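PDB 3E2V: 3'-5'-exonuclease from Saccharomyces cerevisiae, which cleaves double-stranded DNA as a metal-dependent nuclease of the TatD family, with endonuclease activity and 3'-to-5' exonuclease activity. Local coordinates for residues Ile87-Cys92 with Lys139-Leu144; Gln184-Cys189 with Phe228-Leu233. All coordinates share one frame; numbering follows the deposited sequence.

Contact 1 (Ile87-Cys92 with Lys139-Leu144); sequences IGVHPC and KELYDL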
ATOM      1  N   ILE A  87       4.126  -6.941   5.281  1.00 12.18           N
ATOM      2  CA  ILE A  87       5.492  -6.941   5.830  1.00 12.62           C
ATOM      3  C   ILE A  87       6.463  -6.739   4.683  1.00 12.20           C
ATOM      4  O   ILE A  87       6.407  -7.445   3.681  1.00 12.48           O
ATOM      5  CB  ILE A  87       5.839  -8.266   6.524  1.00 12.33           C
ATOM      6  CG1 ILE A  87       4.880  -8.535   7.693  1.00 12.14           C
ATOM      7  CG2 ILE A  87       7.316  -8.252   6.986  1.00 13.13           C
ATOM      8  CD1 ILE A  87       5.083  -9.908   8.351  1.00 13.75           C
ATOM      9  N   GLY A  88       7.354  -5.777   4.843  1.00 12.43           N
ATOM     10  CA  GLY A  88       8.327  -5.466   3.791  1.00 13.13           C
ATOM     11  C   GLY A  88       9.074  -4.192   4.086  1.00 12.91           C
ATOM     12  O   GLY A  88       8.748  -3.490   5.034  1.00 13.99           O
ATOM     13  N   VAL A  89      10.095  -3.913   3.278  1.00 12.82           N
ATOM     14  CA  VAL A  89      10.886  -2.679   3.428  1.00 12.63           C
ATOM     15  C   VAL A  89      10.807  -1.848   2.155  1.00 13.07           C
ATOM     16  O   VAL A  89      11.195  -2.306   1.084  1.00 13.38           O
ATOM     17  CB  VAL A  89      12.365  -2.965   3.787  1.00 12.75           C
ATOM     18  CG1 VAL A  89      13.124  -1.674   4.055  1.00 13.52           C
ATOM     19  CG2 VAL A  89      12.432  -3.859   5.008  1.00 13.77           C
ATOM     20  N   HIS A  90      10.267  -0.646   2.296  1.00 13.22           N
ATOM     21  CA  HIS A  90       9.978   0.295   1.213  1.00 13.73           C
ATOM     22  C   HIS A  90      11.294   0.927   0.760  1.00 14.31           C
ATOM     23  O   HIS A  90      12.245   0.993   1.536  1.00 12.95           O
ATOM     24  CB  HIS A  90       9.032   1.316   1.864  1.00 14.34           C
ATOM     25  CG  HIS A  90       8.542   2.429   1.002  1.00 15.50           C
ATOM     26  ND1 HIS A  90       9.347   3.455   0.562  1.00 15.53           N
ATOM     27  CD2 HIS A  90       7.283   2.761   0.638  1.00 17.81           C
ATOM     28  CE1 HIS A  90       8.616   4.340  -0.094  1.00 17.55           C
ATOM     29  NE2 HIS A  90       7.356   3.951  -0.045  1.00 19.12           N
ATOM     30  N   PRO A  91      11.364   1.375  -0.503  1.00 14.38           N
ATOM     31  CA  PRO A  91      12.582   2.042  -0.961  1.00 15.62           C
ATOM     32  C   PRO A  91      13.045   3.212  -0.056  1.00 16.39           C
ATOM     33  O   PRO A  91      14.263   3.463  -0.005  1.00 18.09           O
ATOM     34  CB  PRO A  91      12.221   2.504  -2.388  1.00 15.32           C
ATOM     35  CG  PRO A  91      10.709   2.403  -2.456  1.00 14.94           C
ATOM     36  CD  PRO A  91      10.371   1.238  -1.586  1.00 14.79           C
ATOM     37  N   CYS A  92      12.131   3.869   0.675  1.00 17.19           N
ATOM     38  CA  CYS A  92      12.458   4.914   1.687  1.00 18.33           C
ATOM     39  C   CYS A  92      13.506   4.435   2.658  1.00 17.77           C
ATOM     40  O   CYS A  92      14.264   5.220   3.229  1.00 18.19           O
ATOM     41  CB  CYS A  92      11.235   5.270   2.580  1.00 19.52           C
ATOM     42  SG  CYS A  92      10.521   3.868   3.596  1.00 24.18           S
ATOM     43  N   LYS A 139      17.886 -12.137   6.493  1.00 16.11           N
ATOM     44  CA  LYS A 139      17.456 -13.287   7.293  1.00 17.61           C
ATOM     45  C   LYS A 139      16.382 -12.909   8.323  1.00 17.38           C
ATOM     46  O   LYS A 139      15.387 -13.608   8.486  1.00 17.21           O
ATOM     47  CB  LYS A 139      18.664 -13.895   8.014  1.00 18.08           C
ATOM     48  CG  LYS A 139      18.297 -15.082   8.862  1.00 19.99           C
ATOM     49  CD  LYS A 139      19.545 -15.820   9.340  1.00 24.37           C
ATOM     50  CE  LYS A 139      19.174 -17.188   9.889  1.00 27.12           C
ATOM     51  NZ  LYS A 139      18.294 -17.044  11.074  1.00 29.74           N
ATOM     52  N   GLU A 140      16.598 -11.795   9.015  1.00 17.96           N
ATOM     53  CA  GLU A 140      15.656 -11.314  10.017  1.00 18.65           C
ATOM     54  C   GLU A 140      14.279 -11.076   9.377  1.00 17.92           C
ATOM     55  O   GLU A 140      13.250 -11.467   9.929  1.00 18.49           O
ATOM     56  CB  GLU A 140      16.184 -10.034  10.658  1.00 18.23           C
ATOM     57  CG  GLU A 140      15.228  -9.427  11.677  1.00 20.78           C
ATOM     58  CD  GLU A 140      15.687  -8.082  12.204  1.00 21.15           C
ATOM     59  OE1 GLU A 140      16.864  -7.712  11.978  1.00 24.33           O
ATOM     60  OE2 GLU A 140      14.867  -7.395  12.863  1.00 24.90           O
ATOM     61  N   LEU A 141      14.281 -10.467   8.193  1.00 16.75           N
ATOM     62  CA  LEU A 141      13.041 -10.194   7.477  1.00 16.32           C
ATOM     63  C   LEU A 141      12.311 -11.464   7.031  1.00 15.82           C
ATOM     64  O   LEU A 141      11.104 -11.600   7.244  1.00 15.74           O
ATOM     65  CB  LEU A 141      13.344  -9.283   6.282  1.00 15.10           C
ATOM     66  CG  LEU A 141      12.144  -8.876   5.431  1.00 16.19           C
ATOM     67  CD1 LEU A 141      11.117  -8.096   6.248  1.00 17.24           C
ATOM     68  CD2 LEU A 141      12.636  -8.046   4.265  1.00 19.00           C
ATOM     69  N   TYR A 142      13.051 -12.405   6.434  1.00 16.19           N
ATOM     70  CA  TYR A 142      12.504 -13.718   6.062  1.00 16.70           C
ATOM     71  C   TYR A 142      11.908 -14.429   7.267  1.00 16.83           C
ATOM     72  O   TYR A 142      10.770 -14.935   7.226  1.00 16.23           O
ATOM     73  CB  TYR A 142      13.634 -14.564   5.459  1.00 18.27           C
ATOM     74  CG  TYR A 142      13.230 -15.938   4.965  1.00 18.93           C
ATOM     75  CD1 TYR A 142      12.239 -16.088   3.992  1.00 20.35           C
ATOM     76  CD2 TYR A 142      13.858 -17.077   5.442  1.00 22.23           C
ATOM     77  CE1 TYR A 142      11.872 -17.337   3.510  1.00 22.11           C
ATOM     78  CE2 TYR A 142      13.500 -18.339   4.962  1.00 22.56           C
ATOM     79  CZ  TYR A 142      12.510 -18.455   3.993  1.00 22.47           C
ATOM     80  OH  TYR A 142      12.142 -19.694   3.508  1.00 24.15           O
ATOM     81  N   ASP A 143      12.679 -14.447   8.351  1.00 17.09           N
ATOM     82  CA  ASP A 143      12.215 -15.091   9.584  1.00 17.89           C
ATOM     83  C   ASP A 143      10.913 -14.477  10.102  1.00 17.53           C
ATOM     84  O   ASP A 143       9.995 -15.200  10.492  1.00 18.55           O
ATOM     85  CB  ASP A 143      13.293 -15.028  10.660  1.00 18.30           C
ATOM     86  CG  ASP A 143      14.444 -16.011  10.411  1.00 20.14           C
ATOM     87  OD1 ASP A 143      14.348 -16.891   9.514  1.00 22.41           O
ATOM     88  OD2 ASP A 143      15.467 -15.867  11.118  1.00 22.51           O
ATOM     89  N   LEU A 144      10.821 -13.149  10.074  1.00 17.05           N
ATOM     90  CA  LEU A 144       9.600 -12.455  10.474  1.00 16.81           C
ATOM     91  C   LEU A 144       8.398 -12.846   9.618  1.00 16.30           C
ATOM     92  O   LEU A 144       7.320 -13.158  10.129  1.00 16.15           O
ATOM     93  CB  LEU A 144       9.801 -10.942  10.416  1.00 16.84           C
ATOM     94  CG  LEU A 144       8.611 -10.094  10.868  1.00 17.34           C
ATOM     95  CD1 LEU A 144       8.293 -10.380  12.329  1.00 20.08           C
ATOM     96  CD2 LEU A 144       8.943  -8.614  10.674  1.00 18.64           C
TER
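Leu141 and Leu144, three residues apart on helix 132-149, rest against Ile87 and Val89 where the chain leaves strand 82-87, a worked example of a strand end and a helix joined by methyl groups, without a hydrogen bond between the two segments. The same helix carries an i to i+4 salt bridge, in which Lys139 NZ lies 3.1 Å from the syn lone pair side of Asp143 OD2. Leu141 does most of the touching. Its trans chi1 (-179°) sends CG toward 87-92; CD1 of Leu141 comes to 3.9 Å from CG2 of Ile87, while CD2 of Leu141 approaches CG2 of Val89 more loosely, at 4.3 Å. The side chains of Leu141 and Ile87 overlap alongside each other, running antiparallel. Leu144 then brings its CD2 to 4.0 Å from the same CG2 of Ile87, so that a single branch methyl of the isoleucine receives both leucines; the Leu144 side chain also reaches Gln66 of helix 62-75. Ile87 itself is pinned by backbone hydrogen bonds to Ser158 and Gly160 of the neighbouring strand 156-165, and Gly88 N bonds to Ser65 OG. Past Val89 the loop turns from the helix, and Cys92 N donates to His90 ND1 over 2.8 Å in the ring plane, at a nearly straight 168°. The His90 side chain touches Glu161, a magnesium ligand in this protein, although no metal is bound to Glu161 here. A helix from the connection between parallel strands 82-87 and 156-165, packed on the loop at a strand's carboxy-terminal end, with the Val89 side chain about 8 Å from that of Glu161, is the beta-alpha-beta layout of a TIM-barrel metallo-dependent hydrolase.

Contact 2 (Gln184-Cys189 with Phe228-Leu233); sequences QLKISC and FQLQKL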
ATOM      1  N   GLN A 184      14.376  -8.694  -1.724  1.00 12.67           N
ATOM      2  CA  GLN A 184      13.064  -8.964  -1.130  1.00 12.25           C
ATOM      3  C   GLN A 184      12.151  -9.754  -2.053  1.00 12.64           C
ATOM      4  O   GLN A 184      11.386 -10.602  -1.597  1.00 12.98           O
ATOM      5  CB  GLN A 184      12.409  -7.658  -0.660  1.00 12.29           C
ATOM      6  CG  GLN A 184      13.117  -7.077   0.578  1.00 11.97           C
ATOM      7  CD  GLN A 184      12.453  -5.804   1.050  1.00 12.11           C
ATOM      8  OE1 GLN A 184      11.567  -5.848   1.905  1.00 13.12           O
ATOM      9  NE2 GLN A 184      12.830  -4.666   0.452  1.00 12.37           N
ATOM     10  N   LEU A 185      12.229  -9.492  -3.358  1.00 12.33           N
ATOM     11  CA  LEU A 185      11.494 -10.333  -4.286  1.00 12.44           C
ATOM     12  C   LEU A 185      11.965 -11.781  -4.184  1.00 12.76           C
ATOM     13  O   LEU A 185      11.158 -12.697  -4.226  1.00 13.58           O
ATOM     14  CB  LEU A 185      11.606  -9.814  -5.720  1.00 12.64           C
ATOM     15  CG  LEU A 185      10.864  -8.505  -5.994  1.00 12.51           C
ATOM     16  CD1 LEU A 185      11.248  -8.015  -7.371  1.00 13.23           C
ATOM     17  CD2 LEU A 185       9.335  -8.673  -5.860  1.00 13.47           C
ATOM     18  N   LYS A 186      13.269 -11.976  -4.038  1.00 13.01           N
ATOM     19  CA  LYS A 186      13.779 -13.342  -3.906  1.00 13.70           C
ATOM     20  C   LYS A 186      13.234 -14.011  -2.645  1.00 14.38           C
ATOM     21  O   LYS A 186      12.762 -15.145  -2.675  1.00 13.89           O
ATOM     22  CB  LYS A 186      15.300 -13.347  -3.881  1.00 13.88           C
ATOM     23  CG  LYS A 186      15.966 -13.033  -5.214  1.00 15.48           C
ATOM     24  CD  LYS A 186      17.478 -12.955  -5.016  1.00 16.47           C
ATOM     25  CE  LYS A 186      18.195 -12.546  -6.294  1.00 17.54           C
ATOM     26  NZ  LYS A 186      19.662 -12.312  -6.013  1.00 16.36           N
ATOM     27  N   ILE A 187      13.294 -13.296  -1.536  1.00 14.48           N
ATOM     28  CA  ILE A 187      12.770 -13.817  -0.271  1.00 15.60           C
ATOM     29  C   ILE A 187      11.312 -14.219  -0.403  1.00 15.03           C
ATOM     30  O   ILE A 187      10.902 -15.256   0.109  1.00 14.85           O
ATOM     31  CB  ILE A 187      12.959 -12.791   0.882  1.00 17.24           C
ATOM     32  CG1 ILE A 187      14.401 -12.838   1.384  1.00 18.63           C
ATOM     33  CG2 ILE A 187      11.947 -13.023   2.017  1.00 18.62           C
ATOM     34  CD1 ILE A 187      14.714 -11.685   2.312  1.00 20.93           C
ATOM     35  N   SER A 188      10.540 -13.424  -1.138  1.00 14.43           N
ATOM     36  CA  SER A 188       9.105 -13.672  -1.298  1.00 14.38           C
ATOM     37  C   SER A 188       8.813 -14.947  -2.101  1.00 14.63           C
ATOM     38  O   SER A 188       7.662 -15.371  -2.202  1.00 14.56           O
ATOM     39  CB  SER A 188       8.439 -12.474  -1.981  1.00 14.35           C
ATOM     40  OG  SER A 188       8.615 -12.506  -3.391  1.00 14.78           O
ATOM     41  N   CYS A 189       9.866 -15.493  -2.719  1.00 15.54           N
ATOM     42  CA  CYS A 189       9.801 -16.741  -3.511  1.00 16.00           C
ATOM     43  C   CYS A 189      10.454 -17.948  -2.839  1.00 17.72           C
ATOM     44  O   CYS A 189      10.466 -19.047  -3.415  1.00 17.77           O
ATOM     45  CB  CYS A 189      10.465 -16.554  -4.898  1.00 15.68           C
ATOM     46  SG  CYS A 189       9.674 -15.342  -5.969  1.00 16.12           S
ATOM     47  N   PHE A 228      23.726 -12.546  -1.240  1.00 18.29           N
ATOM     48  CA  PHE A 228      23.192 -12.398   0.117  1.00 18.39           C
ATOM     49  C   PHE A 228      22.827 -13.713   0.796  1.00 18.79           C
ATOM     50  O   PHE A 228      22.204 -13.738   1.863  1.00 18.49           O
ATOM     51  CB  PHE A 228      22.066 -11.345   0.124  1.00 17.44           C
ATOM     52  CG  PHE A 228      22.556  -9.979  -0.297  1.00 16.31           C
ATOM     53  CD1 PHE A 228      23.118  -9.115   0.634  1.00 15.47           C
ATOM     54  CD2 PHE A 228      22.531  -9.591  -1.627  1.00 15.13           C
ATOM     55  CE1 PHE A 228      23.614  -7.858   0.229  1.00 18.25           C
ATOM     56  CE2 PHE A 228      23.018  -8.347  -2.041  1.00 17.79           C
ATOM     57  CZ  PHE A 228      23.572  -7.481  -1.105  1.00 17.15           C
ATOM     58  N   GLN A 229      23.256 -14.815   0.174  1.00 19.97           N
ATOM     59  CA  GLN A 229      23.206 -16.146   0.792  1.00 21.66           C
ATOM     60  C   GLN A 229      21.795 -16.572   1.220  1.00 21.58           C
ATOM     61  O   GLN A 229      21.594 -17.176   2.275  1.00 21.47           O
ATOM     62  CB  GLN A 229      24.216 -16.274   1.961  1.00 21.71           C
ATOM     63  CG  GLN A 229      25.686 -16.109   1.554  1.00 24.32           C
ATOM     64  CD  GLN A 229      26.682 -16.314   2.705  1.00 25.12           C
ATOM     65  OE1 GLN A 229      26.313 -16.343   3.884  1.00 30.77           O
ATOM     66  NE2 GLN A 229      27.963 -16.438   2.353  1.00 30.19           N
ATOM     67  N   LEU A 230      20.815 -16.287   0.365  1.00 21.31           N
ATOM     68  CA  LEU A 230      19.423 -16.601   0.675  1.00 22.05           C
ATOM     69  C   LEU A 230      19.142 -18.089   0.573  1.00 23.95           C
ATOM     70  O   LEU A 230      18.242 -18.610   1.230  1.00 24.30           O
ATOM     71  CB  LEU A 230      18.485 -15.841  -0.258  1.00 21.29           C
ATOM     72  CG  LEU A 230      18.564 -14.318  -0.265  1.00 20.78           C
ATOM     73  CD1 LEU A 230      17.572 -13.752  -1.282  1.00 20.83           C
ATOM     74  CD2 LEU A 230      18.300 -13.733   1.119  1.00 20.81           C
ATOM     75  N   GLN A 231      19.911 -18.776  -0.261  1.00 26.27           N
ATOM     76  CA  GLN A 231      19.712 -20.207  -0.463  1.00 29.54           C
ATOM     77  C   GLN A 231      20.217 -21.028   0.735  1.00 30.58           C
ATOM     78  O   GLN A 231      20.096 -22.256   0.746  1.00 32.21           O
ATOM     79  CB  GLN A 231      20.328 -20.638  -1.808  1.00 29.66           C
ATOM     80  CG  GLN A 231      19.564 -20.026  -2.994  1.00 30.46           C
ATOM     81  CD  GLN A 231      20.287 -20.144  -4.320  1.00 30.99           C
ATOM     82  OE1 GLN A 231      20.894 -21.177  -4.632  1.00 33.52           O
ATOM     83  NE2 GLN A 231      20.218 -19.088  -5.119  1.00 28.14           N
ATOM     84  N   LYS A 232      20.761 -20.336   1.741  1.00 32.00           N
ATOM     85  CA  LYS A 232      21.146 -20.928   3.030  1.00 32.92           C
ATOM     86  C   LYS A 232      20.012 -20.842   4.056  1.00 33.32           C
ATOM     87  O   LYS A 232      20.074 -21.458   5.125  1.00 34.04           O
ATOM     88  CB  LYS A 232      22.388 -20.227   3.591  1.00 32.94           C
ATOM     89  N   LEU A 233      18.982 -20.069   3.730  1.00 33.24           N
ATOM     90  CA  LEU A 233      17.835 -19.893   4.612  1.00 33.08           C
ATOM     91  C   LEU A 233      16.809 -21.003   4.390  1.00 33.46           C
ATOM     92  O   LEU A 233      15.752 -21.017   5.027  1.00 34.47           O
ATOM     93  CB  LEU A 233      17.193 -18.521   4.382  1.00 32.42           C
ATOM     94  CG  LEU A 233      18.079 -17.270   4.432  1.00 31.42           C
ATOM     95  CD1 LEU A 233      17.262 -16.061   4.020  1.00 31.25           C
ATOM     96  CD2 LEU A 233      18.697 -17.058   5.815  1.00 32.80           C
TER
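Leu230 presents its two methyls to Lys186 and Ile187, joining helix 174-187 to a short 3-10 segment in the outer part of the TIM-barrel fold. One leucine thus packs on two consecutive helix residues. Along the helix, Leu185 faces elsewhere, against Ile213, Leu214 and Phe217 of helix 207-219. Lys186 contributes its aliphatic part: CB of Lys186 lies 3.5 Å from CD1 of Leu230, tighter than usual for two carbons, and its CD stands 3.8 Å from the same methyl. The Leu230 side chain lies roughly perpendicular to the lysine stem, and the extended lysine chain carries NZ onward to salt bridges with Asp223 and Glu183, so its charge is paired while its stem packs. Ile187 meets the other branch, with CG1 4.0 Å from CD2 of Leu230. Its CG1 is anti to the carbonyl carbon (chi1 -79°), which lets the end of the side chain come nearer to Leu230 than the CB direction alone would suggest; it also touches Leu138 of helix 132-149. On the other segment, the carboxylate of Asp226 accepts the backbone N-H groups of Leu230 and Gln231. Next, Ser188 turns back on the helix: its OG, also bonded to Arg248 NH1, donates to Leu185 O over 2.7 Å, meeting the C=O at 124° and tilted 24° from the carbonyl plane.

How the contacts relate
Contact 1 closes before contact 2 opens along the chain, yet their centres are only about 11 Å apart, on the same side of the chain's centre. Helices 132-149 and 174-187, one from each contact, form the bridge between them. Gln184 OE1 lies 2.8 Å from Val89 N, a probable hydrogen bond, tying the helix of contact 2 to the loop of contact 1. Farther out, Leu233 CD2 packs 3.7 Å from Lys139 CG. The pair thus runs outward from the loop following strand 82-87, near the magnesium ligand Glu161, to the peripheral segment 228-233; the two helices follow successive parallel strands, 82-87 and 156-165, and pack side by side in one TIM-barrel fold.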